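Local coordinates for conserved domain protein (Streptococcus pneumoniae, PDB 2FI0) that is of unknown function but forms a small, mostly helical DUF1858 domain closed by a two-stranded parallel sheet, at residues I9-P14 with Y75-L80; L32-L37 with D64-T69; M5-D10 with D20-V25; P14-V19 with V46-S51. All blocks are in the same frame, centred on the assembly; numbering follows the deposited sequence.

Contact 1. Residues I9-P14 with Y75-L80; sequences IDVSIP and YEVIGL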
# COMPACT_ATOMS: atom_id res chain seq x y z
N ILE A 9 6.33 -0.79 -5.84
CA ILE A 9 5.75 -0.67 -4.51
C ILE A 9 6.34 -1.74 -3.60
O ILE A 9 6.30 -2.92 -3.91
CB ILE A 9 4.21 -0.75 -4.55
CG1 ILE A 9 3.68 0.51 -5.24
CG2 ILE A 9 3.64 -0.88 -3.11
CD1 ILE A 9 2.19 0.51 -5.51
N ASP A 10 6.90 -1.30 -2.49
CA ASP A 10 7.49 -2.17 -1.50
C ASP A 10 6.45 -2.36 -0.39
O ASP A 10 6.03 -1.39 0.25
CB ASP A 10 8.79 -1.54 -0.98
CG ASP A 10 9.62 -2.49 -0.14
OD1 ASP A 10 9.04 -3.42 0.47
OD2 ASP A 10 10.86 -2.31 -0.09
N VAL A 11 6.02 -3.60 -0.18
CA VAL A 11 4.97 -3.87 0.81
C VAL A 11 5.57 -4.00 2.21
O VAL A 11 4.84 -4.22 3.17
CB VAL A 11 4.12 -5.14 0.45
CG1 VAL A 11 3.36 -4.92 -0.85
CG2 VAL A 11 4.97 -6.41 0.36
N SER A 12 6.89 -3.87 2.32
CA SER A 12 7.58 -4.02 3.60
C SER A 12 7.96 -2.72 4.28
O SER A 12 8.54 -2.76 5.35
CB SER A 12 8.83 -4.90 3.45
OG SER A 12 9.89 -4.18 2.84
N ILE A 13 7.65 -1.58 3.68
CA ILE A 13 7.96 -0.27 4.26
C ILE A 13 6.64 0.40 4.72
O ILE A 13 5.56 -0.02 4.30
CB ILE A 13 8.73 0.64 3.25
CG1 ILE A 13 7.87 1.00 2.03
CG2 ILE A 13 10.04 -0.03 2.79
CD1 ILE A 13 8.47 2.06 1.16
N PRO A 14 6.73 1.43 5.58
CA PRO A 14 5.51 2.09 6.07
C PRO A 14 4.59 2.60 4.97
O PRO A 14 5.05 3.14 3.98
CB PRO A 14 6.06 3.27 6.91
CG PRO A 14 7.40 2.81 7.35
CD PRO A 14 7.94 2.01 6.19
N TYR A 75 1.51 -1.49 -11.22
CA TYR A 75 2.62 -1.51 -10.29
C TYR A 75 3.34 -2.85 -10.28
O TYR A 75 2.76 -3.88 -10.54
CB TYR A 75 2.14 -1.14 -8.89
CG TYR A 75 1.56 0.25 -8.81
CD1 TYR A 75 2.37 1.35 -8.59
CD2 TYR A 75 0.20 0.46 -8.98
CE1 TYR A 75 1.85 2.63 -8.53
CE2 TYR A 75 -0.34 1.73 -8.94
CZ TYR A 75 0.49 2.82 -8.72
OH TYR A 75 -0.03 4.08 -8.65
N GLU A 76 4.63 -2.79 -9.96
CA GLU A 76 5.43 -3.94 -9.67
C GLU A 76 5.67 -4.00 -8.17
O GLU A 76 6.10 -3.03 -7.58
CB GLU A 76 6.77 -3.82 -10.40
CG GLU A 76 7.36 -5.15 -10.79
CD GLU A 76 6.52 -5.85 -11.86
OE1 GLU A 76 6.30 -5.26 -12.94
OE2 GLU A 76 6.09 -6.99 -11.59
N VAL A 77 5.41 -5.16 -7.57
CA VAL A 77 5.44 -5.29 -6.14
C VAL A 77 6.72 -5.97 -5.66
O VAL A 77 7.14 -6.97 -6.21
CB VAL A 77 4.23 -6.08 -5.66
CG1 VAL A 77 4.26 -6.25 -4.15
CG2 VAL A 77 2.95 -5.36 -6.11
N ILE A 78 7.33 -5.43 -4.61
CA ILE A 78 8.51 -6.05 -4.01
C ILE A 78 8.32 -6.13 -2.50
O ILE A 78 7.34 -5.62 -1.98
CB ILE A 78 9.83 -5.29 -4.37
CG1 ILE A 78 9.85 -3.87 -3.78
CG2 ILE A 78 10.01 -5.22 -5.90
CD1 ILE A 78 11.18 -3.17 -3.99
N GLY A 79 9.25 -6.79 -1.82
CA GLY A 79 9.24 -6.89 -0.37
C GLY A 79 8.30 -7.93 0.22
O GLY A 79 8.01 -7.90 1.42
N LEU A 80 7.80 -8.83 -0.62
CA LEU A 80 6.97 -9.97 -0.20
C LEU A 80 7.75 -10.97 0.65
O LEU A 80 8.97 -11.04 0.55
CB LEU A 80 6.47 -10.72 -1.45
CG LEU A 80 5.12 -10.43 -2.14
CD1 LEU A 80 4.30 -9.40 -1.45
CD2 LEU A 80 5.31 -10.06 -3.58
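Three backbone hydrogen bonds tie Ile9-Val11 to Glu76-Ile78. Ile9 N donates to Glu76 O at 2.8 Å; Ile9 O then accepts from Ile78 N at 2.8 Å, and Val11 N reaches Ile78 O at 3.0 Å. One residue, Ile9, bonds through its N and its O to residues 76 and 78 of the partner, the pattern of parallel strands. Val77 CA and Asp10 CA add weaker CA-H...O contacts to Ile9 O and Ile78 O. Strands 8-10 and 76-78 thus make a two-stranded parallel sheet that brings the beginning and end of the chain together, with the helices in the chain between them.

The apolar contacts divide by face. On the side of Ile9 and Val77, which both also touch Leu70 of helix 63-72, Ile9 CD1 lies over one face of the Tyr75 ring, offset toward the rim, a CH-pi contact that the model sets too close for its distance to be trusted. Tyr75 OH is bonded to Glu24. Val11 CG1 meets Val77 CG1 at 3.7 Å, and Val11 CG2 meets Leu80 CD1 at 3.6 Å. On the other face, the Asp10 and Ile78 side chains cross at about a right angle, with Asp10 CB 3.8 Å from Ile78 CG1.

Polar side-chain bonds shape the exit from the strand. Asp10 CG stands anti to the backbone N (chi1 -169°), and OD1 accepts from both Ser12 N, an Asx turn, and Ser12 OG, at 2.6 Å. Both donors come from the same face of the carboxylate.

Contact 2. Residues L32-L37 with D64-T69; sequences LGFKPL and DKIVRT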
# COMPACT_ATOMS: atom_id res chain seq x y z
N LEU A 32 -8.76 -1.33 -0.57
CA LEU A 32 -8.13 -2.59 -0.14
C LEU A 32 -7.97 -2.68 1.39
O LEU A 32 -7.13 -3.45 1.89
CB LEU A 32 -6.77 -2.74 -0.81
CG LEU A 32 -6.75 -2.96 -2.33
CD1 LEU A 32 -5.35 -2.76 -2.83
CD2 LEU A 32 -7.27 -4.32 -2.70
N GLY A 33 -8.76 -1.91 2.12
CA GLY A 33 -8.77 -1.97 3.59
C GLY A 33 -7.97 -0.87 4.28
O GLY A 33 -7.74 -0.93 5.48
N PHE A 34 -7.53 0.12 3.52
CA PHE A 34 -6.69 1.20 4.05
C PHE A 34 -7.41 2.53 4.00
O PHE A 34 -6.78 3.59 3.95
CB PHE A 34 -5.35 1.27 3.30
CG PHE A 34 -4.50 0.06 3.49
CD1 PHE A 34 -3.62 -0.02 4.56
CD2 PHE A 34 -4.58 -1.02 2.61
CE1 PHE A 34 -2.83 -1.15 4.75
CE2 PHE A 34 -3.80 -2.15 2.81
CZ PHE A 34 -2.93 -2.21 3.88
N LYS A 35 -8.74 2.49 4.05
CA LYS A 35 -9.53 3.69 3.78
C LYS A 35 -9.46 4.76 4.88
O LYS A 35 -9.63 5.95 4.57
CB LYS A 35 -10.96 3.33 3.35
CG LYS A 35 -12.03 3.27 4.43
CD LYS A 35 -13.04 4.40 4.26
CE LYS A 35 -13.86 4.25 2.97
NZ LYS A 35 -15.00 5.23 2.92
N PRO A 36 -9.21 4.36 6.15
CA PRO A 36 -8.92 5.40 7.14
C PRO A 36 -7.67 6.21 6.79
O PRO A 36 -7.51 7.33 7.25
CB PRO A 36 -8.69 4.61 8.44
CG PRO A 36 -9.34 3.30 8.22
CD PRO A 36 -9.20 3.02 6.77
N LEU A 37 -6.79 5.67 5.96
CA LEU A 37 -5.58 6.40 5.61
C LEU A 37 -5.80 7.38 4.45
O LEU A 37 -4.84 7.97 3.98
CB LEU A 37 -4.43 5.43 5.31
CG LEU A 37 -4.18 4.30 6.34
CD1 LEU A 37 -2.74 3.82 6.27
CD2 LEU A 37 -4.49 4.73 7.76
N ASP A 64 -2.44 -11.70 -1.45
CA ASP A 64 -2.64 -11.99 -2.87
C ASP A 64 -3.61 -11.01 -3.54
O ASP A 64 -3.41 -10.63 -4.68
CB ASP A 64 -3.12 -13.44 -3.07
CG ASP A 64 -2.08 -14.47 -2.59
OD1 ASP A 64 -2.40 -15.70 -2.56
OD2 ASP A 64 -0.95 -14.07 -2.24
N LYS A 65 -4.66 -10.61 -2.83
CA LYS A 65 -5.63 -9.65 -3.34
C LYS A 65 -4.95 -8.29 -3.58
O LYS A 65 -5.17 -7.66 -4.60
CB LYS A 65 -6.79 -9.53 -2.34
CG LYS A 65 -7.77 -8.37 -2.56
CD LYS A 65 -8.97 -8.77 -3.39
CE LYS A 65 -9.99 -7.65 -3.47
NZ LYS A 65 -10.84 -7.82 -4.67
N ILE A 66 -4.12 -7.86 -2.63
CA ILE A 66 -3.38 -6.62 -2.75
C ILE A 66 -2.38 -6.65 -3.89
O ILE A 66 -2.31 -5.70 -4.65
CB ILE A 66 -2.64 -6.27 -1.43
CG1 ILE A 66 -3.68 -5.87 -0.37
CG2 ILE A 66 -1.62 -5.14 -1.65
CD1 ILE A 66 -3.23 -6.05 1.03
N VAL A 67 -1.62 -7.75 -4.00
CA VAL A 67 -0.64 -7.88 -5.07
C VAL A 67 -1.30 -7.89 -6.45
O VAL A 67 -0.88 -7.16 -7.34
CB VAL A 67 0.28 -9.11 -4.86
CG1 VAL A 67 1.23 -9.29 -6.06
CG2 VAL A 67 1.10 -8.92 -3.59
N ARG A 68 -2.37 -8.66 -6.60
CA ARG A 68 -3.13 -8.71 -7.87
C ARG A 68 -3.64 -7.33 -8.27
O ARG A 68 -3.54 -6.92 -9.42
CB ARG A 68 -4.36 -9.60 -7.72
CG ARG A 68 -4.10 -11.07 -7.76
CD ARG A 68 -5.43 -11.84 -7.60
NE ARG A 68 -5.45 -12.76 -8.70
CZ ARG A 68 -6.33 -12.82 -9.68
NH1 ARG A 68 -7.43 -12.10 -9.71
NH2 ARG A 68 -6.11 -13.71 -10.60
N THR A 69 -4.24 -6.65 -7.31
CA THR A 69 -4.82 -5.33 -7.55
C THR A 69 -3.76 -4.32 -7.97
O THR A 69 -3.93 -3.58 -8.94
CB THR A 69 -5.57 -4.83 -6.31
OG1 THR A 69 -6.54 -5.81 -5.90
CG2 THR A 69 -6.29 -3.52 -6.60
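Leu32 has the largest share of this contact, meeting Thr69 tip to tip and touching Lys65 and Ile66 on the same helix. Its CG is anti to the carbonyl carbon (chi1 -67°), and both methyls beyond it lie against Thr69, each with one further neighbour. CD2 lies 3.6 Å from Thr69 OG1 and 4.1 Å from Lys65 CG, so it rests against two residues one helical turn apart. CD1 is 4.0 Å from Thr69 CG2 and more loosely placed against Ile66 CG1, at 4.3 Å.

Ile66 has the second largest share. The branch whose CG1 faces Leu32 ends in CD1, which lies at the edge of the Phe34 ring, near the ring plane, where CE2 is the closest carbon at 4.3 Å. Ile66 thus meets the ring at its rim.

Thr69 is held by its own helix. OG1 donates to Lys65 O at 2.6 Å, and that carbonyl also receives Thr69 N, the two donors arriving from opposite faces of its plane. This bond to the preceding turn gives the hydroxyl beside the Leu32 methyl a polar partner within its own helix.

The contact fastens the loop after helix 26-29 onto helix 63-72. Helix 26-29 supplies Ile28 against Thr69 and Leu29 against Phe34, while helix 52-59 reaches both partners, through Leu52 at Phe34 and Ser56 at Ile66; Val15 of helix 15-21 also touches Phe34.

Contact 3. Residues M5-D10 with D20-V25; sequences MDNIID and DKHPEV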
# COMPACT_ATOMS: atom_id res chain seq x y z
N MET A 5 11.16 0.15 -13.98
CA MET A 5 11.91 1.32 -13.56
C MET A 5 11.07 2.21 -12.64
O MET A 5 11.56 2.75 -11.65
CB MET A 5 12.32 2.11 -14.80
CG MET A 5 13.47 3.08 -14.58
SD MET A 5 15.04 2.32 -14.15
CE MET A 5 15.13 0.91 -15.25
N ASP A 6 9.80 2.35 -12.99
CA ASP A 6 8.88 3.21 -12.28
C ASP A 6 7.77 2.34 -11.69
O ASP A 6 7.63 1.16 -12.05
CB ASP A 6 8.31 4.26 -13.25
CG ASP A 6 9.39 5.03 -14.00
OD1 ASP A 6 10.48 5.23 -13.41
OD2 ASP A 6 9.16 5.45 -15.16
N ASN A 7 7.01 2.92 -10.78
CA ASN A 7 5.81 2.27 -10.24
C ASN A 7 6.10 0.98 -9.45
O ASN A 7 5.36 0.02 -9.51
CB ASN A 7 4.76 2.07 -11.35
CG ASN A 7 4.28 3.39 -11.96
OD1 ASN A 7 3.70 4.24 -11.27
ND2 ASN A 7 4.56 3.59 -13.25
N ILE A 8 7.18 1.00 -8.68
CA ILE A 8 7.57 -0.11 -7.82
C ILE A 8 7.03 0.18 -6.42
O ILE A 8 7.23 1.28 -5.89
CB ILE A 8 9.11 -0.27 -7.79
CG1 ILE A 8 9.63 -0.65 -9.19
CG2 ILE A 8 9.55 -1.30 -6.76
CD1 ILE A 8 11.10 -0.39 -9.36
N ILE A 9 6.33 -0.79 -5.84
CA ILE A 9 5.75 -0.67 -4.51
C ILE A 9 6.34 -1.74 -3.60
O ILE A 9 6.30 -2.92 -3.91
CB ILE A 9 4.21 -0.75 -4.55
CG1 ILE A 9 3.68 0.51 -5.24
CG2 ILE A 9 3.64 -0.88 -3.11
CD1 ILE A 9 2.19 0.51 -5.51
N ASP A 10 6.90 -1.30 -2.49
CA ASP A 10 7.49 -2.17 -1.50
C ASP A 10 6.45 -2.36 -0.39
O ASP A 10 6.03 -1.39 0.25
CB ASP A 10 8.79 -1.54 -0.98
CG ASP A 10 9.62 -2.49 -0.14
OD1 ASP A 10 9.04 -3.42 0.47
OD2 ASP A 10 10.86 -2.31 -0.09
N ASP A 20 3.51 8.73 -0.19
CA ASP A 20 4.35 9.87 -0.51
C ASP A 20 5.04 9.72 -1.86
O ASP A 20 5.09 10.67 -2.64
CB ASP A 20 5.42 10.09 0.58
CG ASP A 20 4.83 10.64 1.88
OD1 ASP A 20 3.71 11.20 1.87
OD2 ASP A 20 5.52 10.52 2.92
N LYS A 21 5.56 8.53 -2.14
CA LYS A 21 6.23 8.29 -3.41
C LYS A 21 5.22 8.13 -4.55
O LYS A 21 5.48 8.59 -5.66
CB LYS A 21 7.13 7.06 -3.30
CG LYS A 21 7.91 6.77 -4.56
CD LYS A 21 9.04 5.76 -4.29
CE LYS A 21 10.28 6.07 -5.14
NZ LYS A 21 11.51 5.76 -4.36
N HIS A 22 4.08 7.51 -4.27
CA HIS A 22 3.05 7.25 -5.28
C HIS A 22 1.67 7.79 -4.86
O HIS A 22 0.81 6.99 -4.46
CB HIS A 22 2.93 5.74 -5.51
CG HIS A 22 4.21 5.07 -5.91
ND1 HIS A 22 4.95 4.31 -5.03
CD2 HIS A 22 4.88 5.04 -7.09
CE1 HIS A 22 6.01 3.84 -5.65
NE2 HIS A 22 5.99 4.26 -6.90
N PRO A 23 1.45 9.12 -4.95
CA PRO A 23 0.16 9.68 -4.51
C PRO A 23 -1.06 9.03 -5.17
O PRO A 23 -2.09 8.84 -4.53
CB PRO A 23 0.25 11.18 -4.88
CG PRO A 23 1.71 11.46 -5.05
CD PRO A 23 2.39 10.15 -5.40
N GLU A 24 -0.92 8.65 -6.44
CA GLU A 24 -1.98 7.97 -7.21
C GLU A 24 -2.40 6.60 -6.66
O GLU A 24 -3.48 6.10 -6.98
CB GLU A 24 -1.57 7.75 -8.68
CG GLU A 24 -0.31 8.50 -9.16
CD GLU A 24 1.01 7.87 -8.66
OE1 GLU A 24 1.92 8.67 -8.29
OE2 GLU A 24 1.13 6.61 -8.64
N VAL A 25 -1.53 5.96 -5.87
CA VAL A 25 -1.86 4.64 -5.34
C VAL A 25 -2.86 4.70 -4.18
O VAL A 25 -3.47 3.69 -3.85
CB VAL A 25 -0.59 3.85 -4.93
CG1 VAL A 25 -0.13 4.21 -3.53
CG2 VAL A 25 -0.83 2.33 -5.05
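His22 and Val25 meet residues Asn7-Ile9 where the chain leaves helix 15-21. His22, the first residue beyond the helix to abandon helical backbone angles, has more of its surface buried here than any other residue of the two segments. Its CG is anti to the carbonyl carbon (chi1 -57°), and the imidazole lies between the Asn7 backbone just before the strand and the Ile9 side chain: NE2 is 3.9 Å from Asn7 CA, while ND1 is 4.0 Å from Ile9 CG1. The Ile9 side chain and the ring run at a slant to one another. Within its own segment, the ring has Lys21 CG 3.7 Å above one face, offset toward the rim.

The backbone turns directly after the histidine, with Val25 N donating to His22 O at 2.9 Å. Through this turn the segment 20-25 lies beside strand 8-10, on the side of the parallel sheet where Ile9 projects, and the helix that follows the strand is folded back against it.

Glu24 makes a marginal approach to Asn7, its OE2 standing 4.4 Å from Asn7 OD1; that carboxylate oxygen is bonded instead to Tyr75 OH, beyond these two segments. Val25 then closes the series by meeting Ile9 tip to tip, its CG2, the methyl placed anti to the backbone N, lying 3.6 Å from Ile9 CD1. Leu70 of helix 63-72, Val18 of helix 15-21 and Tyr75 also touch Val25.

Contact 4. Residues P14-V19 with V46-S51; sequences PVAEVV and VGRKVS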
# COMPACT_ATOMS: atom_id res chain seq x y z
N PRO A 14 6.73 1.43 5.58
CA PRO A 14 5.51 2.09 6.07
C PRO A 14 4.59 2.60 4.97
O PRO A 14 5.05 3.14 3.98
CB PRO A 14 6.06 3.27 6.91
CG PRO A 14 7.40 2.81 7.35
CD PRO A 14 7.94 2.01 6.19
N VAL A 15 3.28 2.44 5.15
CA VAL A 15 2.32 2.79 4.10
C VAL A 15 2.42 4.28 3.70
O VAL A 15 2.25 4.62 2.52
CB VAL A 15 0.86 2.45 4.51
CG1 VAL A 15 -0.11 2.91 3.44
CG2 VAL A 15 0.72 0.97 4.67
N ALA A 16 2.72 5.14 4.66
CA ALA A 16 2.94 6.57 4.37
C ALA A 16 4.06 6.83 3.35
O ALA A 16 3.94 7.71 2.49
CB ALA A 16 3.22 7.33 5.66
N GLU A 17 5.16 6.07 3.46
CA GLU A 17 6.27 6.20 2.51
C GLU A 17 5.86 5.78 1.10
O GLU A 17 6.28 6.37 0.10
CB GLU A 17 7.46 5.36 2.96
CG GLU A 17 8.16 5.87 4.19
CD GLU A 17 9.39 5.05 4.55
OE1 GLU A 17 10.02 4.47 3.63
OE2 GLU A 17 9.74 5.01 5.76
N VAL A 18 5.05 4.74 1.03
CA VAL A 18 4.50 4.30 -0.24
C VAL A 18 3.68 5.45 -0.86
O VAL A 18 3.88 5.79 -2.01
CB VAL A 18 3.65 3.02 -0.11
CG1 VAL A 18 3.02 2.68 -1.43
CG2 VAL A 18 4.50 1.86 0.38
N VAL A 19 2.78 6.04 -0.08
CA VAL A 19 1.83 7.01 -0.61
C VAL A 19 2.52 8.33 -0.98
O VAL A 19 2.16 8.95 -1.98
CB VAL A 19 0.65 7.23 0.37
CG1 VAL A 19 -0.25 8.40 -0.08
CG2 VAL A 19 -0.16 5.97 0.50
N VAL A 46 -0.99 6.45 11.99
CA VAL A 46 -1.00 4.98 11.88
C VAL A 46 -0.18 4.47 10.69
O VAL A 46 0.53 3.46 10.82
CB VAL A 46 -2.45 4.36 11.86
CG1 VAL A 46 -3.31 4.95 10.75
CG2 VAL A 46 -2.39 2.83 11.69
N GLY A 47 -0.26 5.17 9.56
CA GLY A 47 0.45 4.79 8.32
C GLY A 47 1.97 4.90 8.37
O GLY A 47 2.66 4.34 7.52
N ARG A 48 2.50 5.60 9.37
CA ARG A 48 3.96 5.62 9.56
C ARG A 48 4.44 4.40 10.40
O ARG A 48 5.63 4.07 10.43
CB ARG A 48 4.45 6.98 10.11
CG ARG A 48 5.13 7.87 9.04
CD ARG A 48 4.48 9.23 8.76
NE ARG A 48 5.14 10.31 9.50
CZ ARG A 48 5.16 11.62 9.18
NH1 ARG A 48 4.53 12.09 8.10
NH2 ARG A 48 5.81 12.46 9.95
N LYS A 49 3.51 3.72 11.06
CA LYS A 49 3.82 2.55 11.87
C LYS A 49 3.55 1.22 11.16
O LYS A 49 4.11 0.18 11.53
CB LYS A 49 2.98 2.57 13.15
CG LYS A 49 3.22 3.76 14.05
CD LYS A 49 2.07 3.88 15.06
CE LYS A 49 2.43 4.77 16.23
NZ LYS A 49 1.26 5.04 17.12
N VAL A 50 2.68 1.24 10.16
CA VAL A 50 2.23 -0.01 9.55
C VAL A 50 2.63 -0.06 8.07
O VAL A 50 2.49 0.91 7.34
CB VAL A 50 0.69 -0.22 9.78
CG1 VAL A 50 -0.17 0.57 8.79
CG2 VAL A 50 0.33 -1.66 9.69
N SER A 51 3.16 -1.21 7.64
CA SER A 51 3.41 -1.46 6.23
C SER A 51 2.18 -2.06 5.57
O SER A 51 1.19 -2.36 6.25
CB SER A 51 4.61 -2.40 6.06
OG SER A 51 4.33 -3.67 6.60
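Val15 N donates to Val50 O at 2.8 Å and 163°, lying in the plane of the carbonyl. One residue on, Ala16 N reaches Gly47 O at 3.0 Å in a similarly straight bond, with the donor above the carbonyl plane, 50° out of it. Two successive amides in the first turn of helix 15-21 are thus bonded to carbonyls of another part of the chain.

Side chains fill in around these bonds. Pro14 CB is 3.6 Å from both Gly47 O and Arg48 O, and Pro14 CA makes a CA-H...O contact with Val50 O. Val15 CG2, anti to the carbonyl carbon, comes within 3.5 Å of Ser51 C and more distantly faces Val50 CG1. Ala16 CB lies against the aliphatic part of Arg48, with CD 3.8 Å away.

Leu37 and Leu52 also touch Val15, while Asn44 is beside Ala16. Ser51 begins helix 52-59 as its N-cap, and Pro14 holds the same position for helix 15-21, so two helix starts sit side by side. Main-chain carbonyls of 46-51 accept from the first-turn amides of helix 15-21, joining the starts of two helices in this mostly helical DUF1858 fold.

Overall arrangement
Contacts 1 and 3 share strand 8-10 and have centres 9 Å apart; the probable hydrogen bonds between Tyr75 OH and Glu24 OE2, 2.8 Å, and between Glu76 N and Asn7 O, 2.9 Å, join them directly. Contact 4 follows the strand into helix 15-21: Val18 CG1 lies 4.0 Å from Ile9 CG2, and the centre of contact 4 is 11 Å from that of contact 1. Contact 2 touches contact 1 through Val67 CG2 and Leu80 CD1, 3.9 Å apart, and contact 4 through Phe34 CE1 and Val15 CG2. Contacts 2 and 3 do not touch, their nearest atoms being about 7 Å apart. Along the chain, contacts 2 and 4 are nested within the loop that contact 1 closes.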